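Local coordinates for kojibiose phosphorylase (Gut metagenome, PDB 6W0P), which belongs to glycoside hydrolase family 65, a family of multidomain carbohydrate-active enzymes with a beta-rich N-terminal domain and a helical central catalytic domain, at residues 98-112 with 126-139. Sequence-based numbering, arbitrary orientation.
Sequences HEDEELDLNKVKFED and RTFTWLTNQAKIKI
Trp130 lies between the methyls of two residues: Leu103 CD1 sits over one indole face, 3.6 Å from Trp130 CD2, and Thr132 CG2 covers the opposite face. With CG turned anti to the backbone N (chi1 -172°), the indole reaches from its strand to residues 101-108. There Trp130 NE1 donates a bent bond to Glu101 OE1 (3.2 Å, 147°), meeting the carboxylate from above its plane, while Val108 packs against the pyrrole side. Glu101 OE2 accepts from Thr132 OG1 at 2.8 Å. That hydroxyl in turn takes an almost straight, in-plane bond from His98 ND1 (2.6 Å, 176°); His98 NE2 is held by Thr165. Ile137 CD1 lies over one imidazole face in a CH-pi contact, and the ring makes a wide edge-to-face pair with Trp130, centroids 6.0 Å apart. Leu105 CD1 stands over the centre of the Phe128 ring, and Leu103 CD2 meets its edge, 3.8 Å from Phe128 CE1. The outer side is looser: at the turn tips Asn133 ND2 donates to Glu99 OE1 (2.7 Å) nearly along its C-O axis, amide and carboxylate nearly coplanar, and the Glu111 carboxylate only touches the Leu131 methyls. The backbone there is nonetheless regular, Glu111 and Thr129 forming an antiparallel hydrogen-bonded pair. Hairpin 109-118/123-132 thus packs its Trp130 and Phe128 face against residues 98-105, joining two antiparallel sheets in the beta-sandwich N-terminal domain of family 65.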
loop_
_atom_site.group_PDB
_atom_site.type_symbol
_atom_site.label_atom_id
_atom_site.label_comp_id
_atom_site.label_asym_id
_atom_site.label_seq_id
_atom_site.Cartn_x
_atom_site.Cartn_y
_atom_site.Cartn_z
ATOM N N HIS A 98 -29.095 37.534 -23.447
ATOM C CA HIS A 98 -29.918 38.756 -23.625
ATOM C C HIS A 98 -28.990 39.933 -23.945
ATOM O O HIS A 98 -28.210 40.313 -23.065
ATOM C CB HIS A 98 -30.714 39.037 -22.354
ATOM C CG HIS A 98 -31.602 40.233 -22.423
ATOM N ND1 HIS A 98 -31.566 41.230 -21.464
ATOM C CD2 HIS A 98 -32.562 40.582 -23.303
ATOM C CE1 HIS A 98 -32.493 42.122 -21.737
ATOM N NE2 HIS A 98 -33.110 41.754 -22.867
ATOM N N GLU A 99 -29.044 40.483 -25.154
ATOM C CA GLU A 99 -28.256 41.703 -25.482
ATOM C C GLU A 99 -26.805 41.499 -25.024
ATOM O O GLU A 99 -26.257 42.321 -24.230
ATOM C CB GLU A 99 -28.914 42.895 -24.787
ATOM C CG GLU A 99 -30.350 43.086 -25.223
ATOM C CD GLU A 99 -31.094 44.177 -24.485
ATOM O OE1 GLU A 99 -30.546 44.707 -23.497
ATOM O OE2 GLU A 99 -32.220 44.491 -24.910
ATOM N N ASP A 100 -26.222 40.387 -25.451
ATOM C CA ASP A 100 -24.785 40.042 -25.236
ATOM C C ASP A 100 -24.443 39.739 -23.761
ATOM O O ASP A 100 -23.283 39.328 -23.546
ATOM C CB ASP A 100 -23.868 41.109 -25.839
ATOM C CG ASP A 100 -23.262 40.628 -27.147
ATOM O OD1 ASP A 100 -23.526 41.274 -28.203
ATOM O OD2 ASP A 100 -22.558 39.590 -27.106
ATOM N N GLU A 101 -25.389 39.865 -22.806
ATOM C CA GLU A 101 -25.231 39.367 -21.406
ATOM C C GLU A 101 -25.687 37.905 -21.353
ATOM O O GLU A 101 -26.853 37.636 -21.733
ATOM C CB GLU A 101 -26.019 40.218 -20.411
ATOM C CG GLU A 101 -25.952 39.686 -18.994
ATOM C CD GLU A 101 -26.821 40.419 -17.984
ATOM O OE1 GLU A 101 -26.880 39.947 -16.829
ATOM O OE2 GLU A 101 -27.437 41.451 -18.349
ATOM N N GLU A 102 -24.790 36.994 -20.965
ATOM C CA GLU A 102 -25.105 35.544 -20.853
ATOM C C GLU A 102 -25.683 35.269 -19.460
ATOM O O GLU A 102 -25.100 35.738 -18.469
ATOM C CB GLU A 102 -23.911 34.621 -21.104
ATOM C CG GLU A 102 -24.362 33.168 -21.235
ATOM C CD GLU A 102 -23.300 32.111 -21.496
ATOM O OE1 GLU A 102 -22.118 32.490 -21.715
ATOM O OE2 GLU A 102 -23.661 30.907 -21.509
ATOM N N LEU A 103 -26.775 34.519 -19.390
ATOM C CA LEU A 103 -27.326 34.036 -18.095
ATOM C C LEU A 103 -26.295 33.120 -17.411
ATOM O O LEU A 103 -25.910 32.079 -17.989
ATOM C CB LEU A 103 -28.658 33.319 -18.324
ATOM C CG LEU A 103 -29.365 32.815 -17.066
ATOM C CD1 LEU A 103 -29.726 33.949 -16.123
ATOM C CD2 LEU A 103 -30.615 32.048 -17.442
ATOM N N ASP A 104 -25.852 33.530 -16.225
ATOM C CA ASP A 104 -24.952 32.768 -15.324
ATOM C C ASP A 104 -25.183 33.294 -13.908
ATOM O O ASP A 104 -24.845 34.487 -13.675
ATOM C CB ASP A 104 -23.488 32.939 -15.747
ATOM C CG ASP A 104 -22.507 32.248 -14.810
ATOM O OD1 ASP A 104 -22.983 31.571 -13.881
ATOM O OD2 ASP A 104 -21.280 32.391 -15.023
ATOM N N LEU A 105 -25.758 32.486 -13.012
ATOM C CA LEU A 105 -26.245 32.987 -11.692
ATOM C C LEU A 105 -25.065 33.300 -10.765
ATOM O O LEU A 105 -25.298 33.951 -9.767
ATOM C CB LEU A 105 -27.198 31.977 -11.055
ATOM C CG LEU A 105 -28.540 31.783 -11.767
ATOM C CD1 LEU A 105 -29.470 30.923 -10.916
ATOM C CD2 LEU A 105 -29.194 33.108 -12.103
ATOM N N ASN A 106 -23.844 32.870 -11.090
ATOM C CA ASN A 106 -22.606 33.249 -10.351
ATOM C C ASN A 106 -22.192 34.694 -10.701
ATOM O O ASN A 106 -21.440 35.267 -9.918
ATOM C CB ASN A 106 -21.461 32.269 -10.626
ATOM C CG ASN A 106 -20.249 32.477 -9.735
ATOM O OD1 ASN A 106 -20.354 32.409 -8.513
ATOM N ND2 ASN A 106 -19.096 32.736 -10.341
ATOM N N LYS A 107 -22.682 35.267 -11.804
ATOM C CA LYS A 107 -22.308 36.633 -12.275
ATOM C C LYS A 107 -23.509 37.588 -12.279
ATOM O O LYS A 107 -23.351 38.701 -11.814
ATOM C CB LYS A 107 -21.655 36.550 -13.660
ATOM C CG LYS A 107 -20.247 35.968 -13.650
ATOM C CD LYS A 107 -19.595 35.883 -15.021
ATOM C CE LYS A 107 -18.288 35.110 -14.980
ATOM N NZ LYS A 107 -17.599 35.100 -16.296
ATOM N N VAL A 108 -24.672 37.183 -12.776
ATOM C CA VAL A 108 -25.766 38.141 -13.128
ATOM C C VAL A 108 -26.553 38.531 -11.870
ATOM O O VAL A 108 -26.320 37.947 -10.812
ATOM C CB VAL A 108 -26.673 37.572 -14.238
ATOM C CG1 VAL A 108 -25.869 37.229 -15.494
ATOM C CG2 VAL A 108 -27.483 36.371 -13.757
ATOM N N LYS A 109 -27.429 39.532 -11.991
ATOM C CA LYS A 109 -28.387 39.926 -10.926
ATOM C C LYS A 109 -29.679 39.128 -11.149
ATOM O O LYS A 109 -30.158 39.046 -12.307
ATOM C CB LYS A 109 -28.635 41.441 -10.913
ATOM C CG LYS A 109 -27.635 42.233 -10.083
ATOM C CD LYS A 109 -27.183 43.521 -10.735
ATOM C CE LYS A 109 -25.896 44.056 -10.138
ATOM N NZ LYS A 109 -25.601 45.421 -10.640
ATOM N N PHE A 110 -30.191 38.517 -10.086
ATOM C CA PHE A 110 -31.417 37.677 -10.134
ATOM C C PHE A 110 -32.123 37.812 -8.792
ATOM O O PHE A 110 -31.478 38.237 -7.843
ATOM C CB PHE A 110 -31.068 36.237 -10.518
ATOM C CG PHE A 110 -30.228 35.517 -9.503
ATOM C CD1 PHE A 110 -28.852 35.657 -9.490
ATOM C CD2 PHE A 110 -30.820 34.686 -8.561
ATOM C CE1 PHE A 110 -28.084 34.987 -8.547
ATOM C CE2 PHE A 110 -30.055 34.020 -7.619
ATOM C CZ PHE A 110 -28.686 34.158 -7.625
ATOM N N GLU A 111 -33.416 37.502 -8.737
ATOM C CA GLU A 111 -34.206 37.544 -7.471
ATOM C C GLU A 111 -35.259 36.423 -7.527
ATOM O O GLU A 111 -35.410 35.823 -8.603
ATOM C CB GLU A 111 -34.782 38.954 -7.267
ATOM C CG GLU A 111 -35.866 39.288 -8.274
ATOM C CD GLU A 111 -36.385 40.719 -8.316
ATOM O OE1 GLU A 111 -35.755 41.621 -7.705
ATOM O OE2 GLU A 111 -37.421 40.921 -8.967
ATOM N N ASP A 112 -35.937 36.150 -6.414
ATOM C CA ASP A 112 -37.065 35.181 -6.312
ATOM C C ASP A 112 -36.670 33.841 -6.944
ATOM O O ASP A 112 -37.381 33.383 -7.847
ATOM C CB ASP A 112 -38.331 35.742 -6.962
ATOM C CG ASP A 112 -38.831 37.004 -6.292
ATOM O OD1 ASP A 112 -38.476 37.212 -5.112
ATOM O OD2 ASP A 112 -39.553 37.782 -6.965
ATOM N N ARG A 126 -36.798 24.724 -11.378
ATOM C CA ARG A 126 -35.991 25.869 -10.910
ATOM C C ARG A 126 -36.611 27.115 -11.529
ATOM O O ARG A 126 -36.790 27.123 -12.763
ATOM C CB ARG A 126 -34.519 25.638 -11.259
ATOM C CG ARG A 126 -33.539 26.360 -10.345
ATOM C CD ARG A 126 -32.113 25.895 -10.577
ATOM N NE ARG A 126 -31.850 25.683 -11.998
ATOM C CZ ARG A 126 -31.128 26.484 -12.787
ATOM N NH1 ARG A 126 -30.548 27.572 -12.308
ATOM N NH2 ARG A 126 -30.986 26.183 -14.069
ATOM N N THR A 127 -36.969 28.087 -10.687
ATOM C CA THR A 127 -37.561 29.389 -11.084
ATOM C C THR A 127 -36.644 30.515 -10.572
ATOM O O THR A 127 -36.083 30.381 -9.481
ATOM C CB THR A 127 -39.004 29.468 -10.568
ATOM O OG1 THR A 127 -39.755 28.354 -11.077
ATOM C CG2 THR A 127 -39.691 30.760 -10.941
ATOM N N PHE A 128 -36.440 31.572 -11.355
ATOM C CA PHE A 128 -35.718 32.786 -10.899
ATOM C C PHE A 128 -36.031 33.932 -11.860
ATOM O O PHE A 128 -36.469 33.685 -13.008
ATOM C CB PHE A 128 -34.221 32.492 -10.767
ATOM C CG PHE A 128 -33.627 31.872 -12.003
ATOM C CD1 PHE A 128 -33.141 32.663 -13.021
ATOM C CD2 PHE A 128 -33.590 30.500 -12.161
ATOM C CE1 PHE A 128 -32.630 32.094 -14.173
ATOM C CE2 PHE A 128 -33.078 29.930 -13.313
ATOM C CZ PHE A 128 -32.613 30.728 -14.326
ATOM N N THR A 129 -35.862 35.166 -11.391
ATOM C CA THR A 129 -36.038 36.365 -12.244
ATOM C C THR A 129 -34.660 36.973 -12.532
ATOM O O THR A 129 -33.955 37.365 -11.590
ATOM C CB THR A 129 -37.066 37.333 -11.658
ATOM O OG1 THR A 129 -38.289 36.600 -11.498
ATOM C CG2 THR A 129 -37.281 38.535 -12.551
ATOM N N TRP A 130 -34.309 37.010 -13.813
ATOM C CA TRP A 130 -33.059 37.588 -14.362
ATOM C C TRP A 130 -33.262 39.090 -14.547
ATOM O O TRP A 130 -34.144 39.467 -15.356
ATOM C CB TRP A 130 -32.740 36.898 -15.688
ATOM C CG TRP A 130 -31.413 37.230 -16.281
ATOM C CD1 TRP A 130 -30.338 37.818 -15.677
ATOM C CD2 TRP A 130 -31.012 36.927 -17.618
ATOM N NE1 TRP A 130 -29.296 37.912 -16.559
ATOM C CE2 TRP A 130 -29.680 37.369 -17.757
ATOM C CE3 TRP A 130 -31.650 36.324 -18.704
ATOM C CZ2 TRP A 130 -28.975 37.227 -18.950
ATOM C CZ3 TRP A 130 -30.956 36.197 -19.890
ATOM C CH2 TRP A 130 -29.637 36.641 -20.007
ATOM N N LEU A 131 -32.511 39.901 -13.797
ATOM C CA LEU A 131 -32.466 41.373 -13.950
ATOM C C LEU A 131 -31.311 41.688 -14.906
ATOM O O LEU A 131 -30.165 41.728 -14.481
ATOM C CB LEU A 131 -32.309 42.027 -12.575
ATOM C CG LEU A 131 -33.156 41.419 -11.450
ATOM C CD1 LEU A 131 -33.015 42.241 -10.175
ATOM C CD2 LEU A 131 -34.622 41.304 -11.841
ATOM N N THR A 132 -31.634 41.795 -16.194
ATOM C CA THR A 132 -30.679 42.003 -17.308
ATOM C C THR A 132 -31.073 43.281 -18.055
ATOM O O THR A 132 -32.148 43.283 -18.708
ATOM C CB THR A 132 -30.619 40.782 -18.236
ATOM O OG1 THR A 132 -29.985 41.210 -19.450
ATOM C CG2 THR A 132 -31.979 40.164 -18.501
ATOM N N ASN A 133 -30.217 44.310 -17.942
ATOM C CA ASN A 133 -30.376 45.673 -18.518
ATOM C C ASN A 133 -31.697 46.260 -18.020
ATOM O O ASN A 133 -31.793 46.542 -16.801
ATOM C CB ASN A 133 -30.197 45.656 -20.038
ATOM C CG ASN A 133 -28.768 45.349 -20.420
ATOM O OD1 ASN A 133 -27.856 45.588 -19.629
ATOM N ND2 ASN A 133 -28.561 44.794 -21.599
ATOM N N GLN A 134 -32.665 46.434 -18.917
ATOM C CA GLN A 134 -33.918 47.174 -18.617
ATOM C C GLN A 134 -35.040 46.166 -18.349
ATOM O O GLN A 134 -36.147 46.608 -18.101
ATOM C CB GLN A 134 -34.283 48.124 -19.769
ATOM C CG GLN A 134 -33.166 49.089 -20.170
ATOM C CD GLN A 134 -32.477 49.724 -18.983
ATOM O OE1 GLN A 134 -31.295 49.484 -18.722
ATOM N NE2 GLN A 134 -33.224 50.525 -18.236
ATOM N N ALA A 135 -34.739 44.872 -18.436
ATOM C CA ALA A 135 -35.719 43.764 -18.462
ATOM C C ALA A 135 -35.638 42.969 -17.162
ATOM O O ALA A 135 -34.521 42.813 -16.622
ATOM C CB ALA A 135 -35.467 42.862 -19.647
ATOM N N LYS A 136 -36.799 42.514 -16.697
ATOM C CA LYS A 136 -36.956 41.421 -15.708
ATOM C C LYS A 136 -37.562 40.216 -16.444
ATOM O O LYS A 136 -38.736 40.325 -16.906
ATOM C CB LYS A 136 -37.824 41.890 -14.538
ATOM C CG LYS A 136 -37.268 43.097 -13.815
ATOM C CD LYS A 136 -37.918 43.349 -12.491
ATOM C CE LYS A 136 -37.605 44.747 -11.991
ATOM N NZ LYS A 136 -37.959 44.917 -10.562
ATOM N N ILE A 137 -36.772 39.145 -16.604
ATOM C CA ILE A 137 -37.210 37.890 -17.275
ATOM C C ILE A 137 -37.333 36.766 -16.231
ATOM O O ILE A 137 -36.311 36.329 -15.651
ATOM C CB ILE A 137 -36.267 37.541 -18.429
ATOM C CG1 ILE A 137 -35.819 38.797 -19.192
ATOM C CG2 ILE A 137 -36.921 36.516 -19.345
ATOM C CD1 ILE A 137 -34.984 38.513 -20.412
ATOM N N LYS A 138 -38.567 36.340 -15.979
ATOM C CA LYS A 138 -38.875 35.156 -15.136
ATOM C C LYS A 138 -38.611 33.888 -15.964
ATOM O O LYS A 138 -39.239 33.704 -17.027
ATOM C CB LYS A 138 -40.303 35.261 -14.607
ATOM C CG LYS A 138 -40.546 34.454 -13.342
ATOM C CD LYS A 138 -41.998 34.096 -13.153
ATOM C CE LYS A 138 -42.215 33.021 -12.110
ATOM N NZ LYS A 138 -43.620 32.563 -12.160
ATOM N N ILE A 139 -37.635 33.093 -15.526
ATOM C CA ILE A 139 -37.213 31.817 -16.175
ATOM C C ILE A 139 -37.760 30.680 -15.322
ATOM O O ILE A 139 -37.449 30.668 -14.116
ATOM C CB ILE A 139 -35.676 31.677 -16.239
ATOM C CG1 ILE A 139 -34.976 32.916 -16.804
ATOM C CG2 ILE A 139 -35.292 30.399 -16.982
ATOM C CD1 ILE A 139 -35.444 33.304 -18.150
HETATM O O HOH W 1 -32.928 45.331 -21.968
HETATM O O HOH W 2 -38.660 34.160 -10.082
#